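Side-chain contacts in extracellular solute-binding protein, family 7 (Colwellia psychrerythraea, PDB 4PET), which probably serves as the periplasmic solute-binding component of a TRAP transporter, holding pyruvate together with a calcium ion: residues A[200-203]-A[209-212]; A[46-51]-A[65-70]. All coordinates share one frame; numbering follows the deposited sequence.

The two contacts are separate pieces of apolar packing, each joining a helix to a strand in a different beta sheet of the chain. Interaction 1 belongs to the sheet holding strand 209-210, and its second segment, 209-212, runs directly into the calcium and pyruvate site. Interaction 2 belongs to the sheet holding strand 63-68 and lies further from the ligand: the side chain of Thr-48 is about 12 Å from pyruvate. Their centres are 25 Å apart and their nearest atoms about 10 Å, so they do not touch. The pocket draws residues from distant parts of the chain, such as Tyr-97 and Arg-174, consistent with a ligand held in the cleft of a two-lobed binding protein.

Interaction 1 (A[200-203]-A[209-212]); sequences TALE and ALEW. With CA (calcium ion), chain E; PYR (pyruvic acid), chain D.
Leu-202 of helix 198-204 packs on Ala-209 and Leu-210 in a small, buried, chiefly apolar contact without hydrogen bonds, on one face of the sheet holding strands 172-174 and 209-210. Its two methyls divide the work: CD1 lies 3.8 Å from the backbone N of Ala-209, while CD2 meets CD2 of Leu-210 at 3.9 Å, the two leucine side chains crossing at about a right angle. A chi1 of -169° carries the branched end of Leu-202 away from its own backbone N and over to the strand. Leucine suits both places because a forked end fills the layer between helix and sheet without bringing in a polar atom. The small Ala-209 turns its methyl from the helix to the other face of the sheet, onto Phe-158. Here the chain completes a beta-alpha-beta crossover, the helix leading from strand 189-191 to the parallel strand 209-210, with strand 172-174 lying between them in the sheet.

Immediately beyond the strand, segment 209-212 becomes part of the ligand site. Glu-211, its chain bent at chi2 (79°), grips calcium with both carboxylate oxygens, OE1 at 2.5 Å and OE2 at 2.4 Å, and the carbonyl O of Trp-212 adds a bond of 2.4 Å. Pyruvate chelates the same ion through its carboxylate O and keto O3, and Gln-153 and Glu-236 complete the shell. The indole of Trp-212 presents a face to the ligand, with pyruvate CA 4.2 Å above the plane and offset toward the rim. Arg-174 hydrogen-bonds both pyruvate and the backbone O of Glu-211.

Interaction 2 (A[46-51]-A[65-70]); sequences DATKNM and IRIDSS
Ile-67 presses the end of its side chain against the backbone of helix 44-58, where CD1 lies 3.4 Å from the carbonyl carbon of Thr-48. The same methyl comes to 3.7 Å from CB of Thr-48 and 4.0 Å from CG of Lys-49, filling the angle between these two consecutive side chains. With chi2 at 173° the isoleucine is extended, which carries CD1 across from strand to helix. One turn further along the helix, Met-51, modelled as selenomethionine, makes the second apolar pairing: its SE lies 3.7 Å from CD1 of Ile-65, the two side chains at about a right angle. Bends at chi2 and chi3 fold the flexible Met-51 chain over toward the strand.

A beta-branched isoleucine is at home in a strand, and here Ile-65 and Ile-67, two residues apart, both face the helix. The intervening Arg-66 and Asp-68 point to the other face, where Arg-66 NH1 and Asp-68 OD2 form a salt bridge of 3.0 Å; Tyr-88 also hydrogen-bonds that carboxylate. Threonine answers two demands on the helix, offering Ile-67 a carbon surface while its hydroxyl hydrogen-bonds with Glu-35 OE1 and Gly-45 O, which can share its one proton. Glu-35 is also hydrogen-bonded to Ser-69 OG through its other carboxylate oxygen, so one carboxylate links helix and strand end. Lys-49 turns its CB away from the strand and lends only its aliphatic part. Behind Met-51, Met-265 and Ala-268 of helix 255-290 continue the core. The short axes of helix and strand pass 9.2 Å apart at 165°, nearly antiparallel, as expected where a helix packs on the strand that follows it in a beta-alpha-beta unit, here strand 29-35, helix 44-58 and strand 63-68.

Interaction 1 (A[200-203]-A[209-212])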
ATOM      1  N   THR A 200       5.884  31.465   7.283  1.00 27.04           N
ATOM      2  CA  THR A 200       6.332  32.644   7.975  1.00 29.26           C
ATOM      3  C   THR A 200       7.741  32.491   8.542  1.00 29.96           C
ATOM      4  O   THR A 200       8.562  33.404   8.406  1.00 28.93           O
ATOM      5  CB  THR A 200       5.360  33.031   9.073  1.00 32.35           C
ATOM      6  OG1 THR A 200       4.106  33.372   8.480  1.00 39.85           O
ATOM      7  CG2 THR A 200       5.881  34.228   9.828  1.00 29.91           C
ATOM      8  N   ALA A 201       8.032  31.349   9.163  1.00 25.85           N
ATOM      9  CA  ALA A 201       9.347  31.133   9.750  1.00 27.38           C
ATOM     10  C   ALA A 201      10.449  31.147   8.671  1.00 31.01           C
ATOM     11  O   ALA A 201      11.546  31.700   8.864  1.00 25.72           O
ATOM     12  CB  ALA A 201       9.371  29.812  10.566  1.00 23.06           C
ATOM     13  N   LEU A 202      10.150  30.562   7.528  1.00 25.20           N
ATOM     14  CA  LEU A 202      11.106  30.539   6.410  1.00 30.43           C
ATOM     15  C   LEU A 202      11.293  31.956   5.839  1.00 33.40           C
ATOM     16  O   LEU A 202      12.418  32.397   5.567  1.00 26.02           O
ATOM     17  CB  LEU A 202      10.614  29.572   5.321  1.00 27.85           C
ATOM     18  CG  LEU A 202      11.584  29.199   4.196  1.00 26.86           C
ATOM     19  CD1 LEU A 202      12.780  28.443   4.743  1.00 29.83           C
ATOM     20  CD2 LEU A 202      10.875  28.345   3.143  1.00 26.82           C
ATOM     21  N   GLU A 203      10.178  32.660   5.673  1.00 27.18           N
ATOM     22  CA  GLU A 203      10.187  34.030   5.174  1.00 31.64           C
ATOM     23  C   GLU A 203      11.076  34.924   6.072  1.00 35.51           C
ATOM     24  O   GLU A 203      11.769  35.830   5.603  1.00 32.84           O
ATOM     25  CB  GLU A 203       8.748  34.532   5.161  1.00 34.15           C
ATOM     26  CG  GLU A 203       8.492  35.888   4.468  1.00 42.59           C
ATOM     27  CD  GLU A 203       7.012  36.274   4.540  1.00 44.72           C
ATOM     28  OE1 GLU A 203       6.413  36.173   5.636  1.00 50.65           O
ATOM     29  OE2 GLU A 203       6.431  36.639   3.499  1.00 60.40           O
ATOM     30  N   ALA A 209      15.768  26.476   5.987  1.00 23.34           N
ATOM     31  CA  ALA A 209      15.279  25.394   5.131  1.00 21.26           C
ATOM     32  C   ALA A 209      14.221  24.645   5.912  1.00 25.18           C
ATOM     33  O   ALA A 209      14.119  24.799   7.145  1.00 20.33           O
ATOM     34  CB  ALA A 209      16.412  24.478   4.794  1.00 24.32           C
ATOM     35  N   LEU A 210      13.450  23.822   5.225  1.00 23.29           N
ATOM     36  CA  LEU A 210      12.462  23.004   5.895  1.00 21.52           C
ATOM     37  C   LEU A 210      12.137  21.838   5.011  1.00 23.27           C
ATOM     38  O   LEU A 210      12.386  21.869   3.796  1.00 22.86           O
ATOM     39  CB  LEU A 210      11.182  23.799   6.200  1.00 19.37           C
ATOM     40  CG  LEU A 210      10.364  24.375   5.029  1.00 19.48           C
ATOM     41  CD1 LEU A 210       9.445  23.334   4.384  1.00 20.93           C
ATOM     42  CD2 LEU A 210       9.557  25.535   5.552  1.00 32.10           C
ATOM     43  N   GLU A 211      11.559  20.816   5.612  1.00 25.67           N
ATOM     44  CA  GLU A 211      10.907  19.791   4.826  1.00 25.01           C
ATOM     45  C   GLU A 211       9.498  19.666   5.366  1.00 20.56           C
ATOM     46  O   GLU A 211       9.222  19.988   6.540  1.00 22.03           O
ATOM     47  CB  GLU A 211      11.714  18.487   4.838  1.00 25.22           C
ATOM     48  CG  GLU A 211      11.776  17.733   6.141  1.00 25.94           C
ATOM     49  CD  GLU A 211      10.497  16.930   6.376  1.00 22.65           C
ATOM     50  OE1 GLU A 211       9.873  17.094   7.435  1.00 18.93           O
ATOM     51  OE2 GLU A 211      10.096  16.155   5.479  1.00 20.09           O
ATOM     52  N   TRP A 212       8.580  19.259   4.505  1.00 17.64           N
ATOM     53  CA  TRP A 212       7.230  18.982   4.956  1.00 21.51           C
ATOM     54  C   TRP A 212       6.840  17.571   4.498  1.00 28.23           C
ATOM     55  O   TRP A 212       7.050  16.630   5.264  1.00 20.40           O
ATOM     56  CB  TRP A 212       6.247  20.078   4.541  1.00 17.90           C
ATOM     57  CG  TRP A 212       4.847  19.750   4.859  1.00 19.42           C
ATOM     58  CD1 TRP A 212       3.824  19.579   3.969  1.00 20.52           C
ATOM     59  CD2 TRP A 212       4.302  19.496   6.148  1.00 18.10           C
ATOM     60  NE1 TRP A 212       2.678  19.233   4.626  1.00 21.37           N
ATOM     61  CE2 TRP A 212       2.941  19.171   5.973  1.00 18.62           C
ATOM     62  CE3 TRP A 212       4.830  19.515   7.448  1.00 25.64           C
ATOM     63  CZ2 TRP A 212       2.095  18.893   7.036  1.00 19.22           C
ATOM     64  CZ3 TRP A 212       3.995  19.225   8.502  1.00 20.82           C
ATOM     65  CH2 TRP A 212       2.639  18.908   8.296  1.00 24.37           C
TER
HETATM   66 CA    CA E 403       8.260  15.347   6.840  1.00 20.50          CA
HETATM   67  C   PYR D 402       5.996  16.082   9.091  1.00 21.41           C
HETATM   68  O   PYR D 402       7.182  16.479   8.715  1.00 18.99           O
HETATM   69  OXT PYR D 402       5.514  16.634  10.168  1.00 15.36           O
HETATM   70  CA  PYR D 402       5.250  15.172   8.312  1.00 32.70           C
HETATM   71  O3  PYR D 402       5.814  14.476   7.356  1.00 24.97           O
HETATM   72  CB  PYR D 402       3.774  15.009   8.510  1.00 31.98           C

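Interaction 2 (A[46-51]-A[65-70])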
ATOM      1  N   ASP A  46      -8.385  15.034   5.297  1.00 24.42           N
ATOM      2  CA  ASP A  46      -9.353  14.130   4.632  1.00 23.24           C
ATOM      3  C   ASP A  46      -9.429  12.775   5.365  1.00 18.75           C
ATOM      4  O   ASP A  46     -10.510  12.202   5.525  1.00 23.09           O
ATOM      5  CB  ASP A  46      -9.018  13.933   3.134  1.00 15.45           C
ATOM      6  CG  ASP A  46      -9.234  15.189   2.299  1.00 18.02           C
ATOM      7  OD1 ASP A  46     -10.197  15.930   2.549  1.00 26.38           O
ATOM      8  OD2 ASP A  46      -8.388  15.482   1.440  1.00 26.63           O
ATOM      9  N   ALA A  47      -8.294  12.286   5.862  1.00 15.47           N
ATOM     10  CA  ALA A  47      -8.274  10.994   6.578  1.00 15.28           C
ATOM     11  C   ALA A  47      -9.131  10.992   7.841  1.00 18.89           C
ATOM     12  O   ALA A  47      -9.792  10.007   8.137  1.00 20.65           O
ATOM     13  CB  ALA A  47      -6.845  10.588   6.921  1.00 18.78           C
ATOM     14  N   THR A  48      -9.078  12.083   8.600  1.00 17.08           N
ATOM     15  CA  THR A  48      -9.913  12.233   9.782  1.00 17.64           C
ATOM     16  C   THR A  48     -11.401  12.352   9.437  1.00 13.71           C
ATOM     17  O   THR A  48     -12.259  11.698  10.041  1.00 18.41           O
ATOM     18  CB  THR A  48      -9.433  13.448  10.657  1.00 14.13           C
ATOM     19  OG1 THR A  48      -9.319  14.646   9.864  1.00 14.31           O
ATOM     20  CG2 THR A  48      -8.085  13.155  11.303  1.00 15.88           C
ATOM     21  N   LYS A  49     -11.715  13.186   8.460  1.00 18.37           N
ATOM     22  CA  LYS A  49     -13.097  13.363   8.046  1.00 16.92           C
ATOM     23  C   LYS A  49     -13.641  12.027   7.506  1.00 15.91           C
ATOM     24  O   LYS A  49     -14.730  11.622   7.844  1.00 18.22           O
ATOM     25  CB  LYS A  49     -13.176  14.456   6.971  1.00 20.06           C
ATOM     26  CG  LYS A  49     -13.033  15.878   7.471  1.00 23.35           C
ATOM     27  CD  LYS A  49     -13.001  16.862   6.249  1.00 31.80           C
ATOM     28  CE  LYS A  49     -12.649  18.304   6.597  1.00 37.97           C
ATOM     29  NZ  LYS A  49     -11.256  18.517   7.138  1.00 34.42           N
ATOM     30  N   ASN A  50     -12.877  11.386   6.625  1.00 15.41           N
ATOM     31  CA  ASN A  50     -13.230  10.085   6.068  1.00 17.06           C
ATOM     32  C   ASN A  50     -13.491   9.069   7.192  1.00 17.71           C
ATOM     33  O   ASN A  50     -14.459   8.311   7.154  1.00 18.30           O
ATOM     34  CB  ASN A  50     -12.099   9.582   5.150  1.00 16.35           C
ATOM     35  CG  ASN A  50     -11.973  10.394   3.869  1.00 23.93           C
ATOM     36  OD1 ASN A  50     -12.839  11.219   3.550  1.00 28.03           O
ATOM     37  ND2 ASN A  50     -10.901  10.147   3.116  1.00 25.99           N
HETATM   38  N   MSE A  51     -12.635   9.088   8.206  1.00 20.58           N
HETATM   39  CA  MSE A  51     -12.750   8.153   9.316  1.00 14.34           C
HETATM   40  C   MSE A  51     -14.057   8.435  10.052  1.00 19.18           C
HETATM   41  O   MSE A  51     -14.905   7.551  10.225  1.00 16.35           O
HETATM   42  CB  MSE A  51     -11.527   8.260  10.216  1.00 16.63           C
HETATM   43  CG  MSE A  51     -11.514   7.268  11.388  1.00 18.62           C
HETATM   44 SE   MSE A  51     -12.647   7.869  12.904  0.85 17.50          SE
HETATM   45  CE  MSE A  51     -11.738   9.529  13.419  1.00 18.34           C
ATOM     46  N   ILE A  65     -18.068  11.580  15.764  1.00 19.74           N
ATOM     47  CA  ILE A  65     -16.799  12.162  16.136  1.00 17.43           C
ATOM     48  C   ILE A  65     -16.660  13.572  15.502  1.00 18.17           C
ATOM     49  O   ILE A  65     -16.525  13.709  14.276  1.00 18.75           O
ATOM     50  CB  ILE A  65     -15.662  11.252  15.714  1.00 17.82           C
ATOM     51  CG1 ILE A  65     -15.848   9.824  16.269  1.00 18.51           C
ATOM     52  CG2 ILE A  65     -14.346  11.785  16.189  1.00 20.81           C
ATOM     53  CD1 ILE A  65     -15.120   8.807  15.502  1.00 20.64           C
ATOM     54  N   ARG A  66     -16.729  14.602  16.346  1.00 17.20           N
ATOM     55  CA  ARG A  66     -16.413  15.955  15.916  1.00 16.95           C
ATOM     56  C   ARG A  66     -14.911  16.124  15.781  1.00 25.82           C
ATOM     57  O   ARG A  66     -14.144  15.690  16.636  1.00 24.18           O
ATOM     58  CB  ARG A  66     -16.952  16.991  16.905  1.00 28.52           C
ATOM     59  CG  ARG A  66     -16.795  18.440  16.396  1.00 35.96           C
ATOM     60  CD  ARG A  66     -16.112  19.292  17.433  1.00 41.96           C
ATOM     61  NE  ARG A  66     -16.956  19.404  18.592  1.00 36.20           N
ATOM     62  CZ  ARG A  66     -16.590  19.895  19.772  1.00 40.94           C
ATOM     63  NH1 ARG A  66     -15.366  20.326  19.982  1.00 41.53           N
ATOM     64  NH2 ARG A  66     -17.479  19.954  20.757  1.00 40.74           N
ATOM     65  N   ILE A  67     -14.482  16.765  14.701  1.00 22.52           N
ATOM     66  CA  ILE A  67     -13.056  16.985  14.468  1.00 16.08           C
ATOM     67  C   ILE A  67     -12.704  18.461  14.762  1.00 20.39           C
ATOM     68  O   ILE A  67     -13.308  19.378  14.194  1.00 23.93           O
ATOM     69  CB  ILE A  67     -12.676  16.634  13.036  1.00 15.00           C
ATOM     70  CG1 ILE A  67     -13.003  15.186  12.732  1.00 23.63           C
ATOM     71  CG2 ILE A  67     -11.209  16.829  12.778  1.00 20.04           C
ATOM     72  CD1 ILE A  67     -12.786  14.888  11.310  1.00 23.30           C
ATOM     73  N   ASP A  68     -11.764  18.664  15.685  1.00 17.22           N
ATOM     74  CA  ASP A  68     -11.210  19.991  15.952  1.00 19.84           C
ATOM     75  C   ASP A  68      -9.812  20.123  15.399  1.00 21.12           C
ATOM     76  O   ASP A  68      -8.888  19.388  15.766  1.00 18.05           O
ATOM     77  CB  ASP A  68     -11.125  20.277  17.431  1.00 22.98           C
ATOM     78  CG  ASP A  68     -12.471  20.311  18.105  1.00 29.52           C
ATOM     79  OD1 ASP A  68     -13.498  20.283  17.418  1.00 27.35           O
ATOM     80  OD2 ASP A  68     -12.486  20.391  19.346  1.00 26.00           O
ATOM     81  N   SER A  69      -9.641  21.119  14.559  1.00 20.59           N
ATOM     82  CA  SER A  69      -8.364  21.337  13.913  1.00 21.45           C
ATOM     83  C   SER A  69      -7.620  22.360  14.734  1.00 20.16           C
ATOM     84  O   SER A  69      -8.148  22.892  15.728  1.00 21.34           O
ATOM     85  CB  SER A  69      -8.552  21.833  12.473  1.00 20.51           C
ATOM     86  OG  SER A  69      -9.324  20.919  11.714  1.00 22.53           O
ATOM     87  N   SER A  70      -6.391  22.651  14.344  1.00 22.02           N
ATOM     88  CA  SER A  70      -5.573  23.582  15.134  1.00 24.14           C
ATOM     89  C   SER A  70      -6.226  24.955  15.398  1.00 26.57           C
ATOM     90  O   SER A  70      -5.933  25.570  16.416  1.00 29.49           O
ATOM     91  CB  SER A  70      -4.185  23.754  14.519  1.00 26.88           C
ATOM     92  OG  SER A  70      -4.259  24.423  13.289  1.00 27.89           O
TER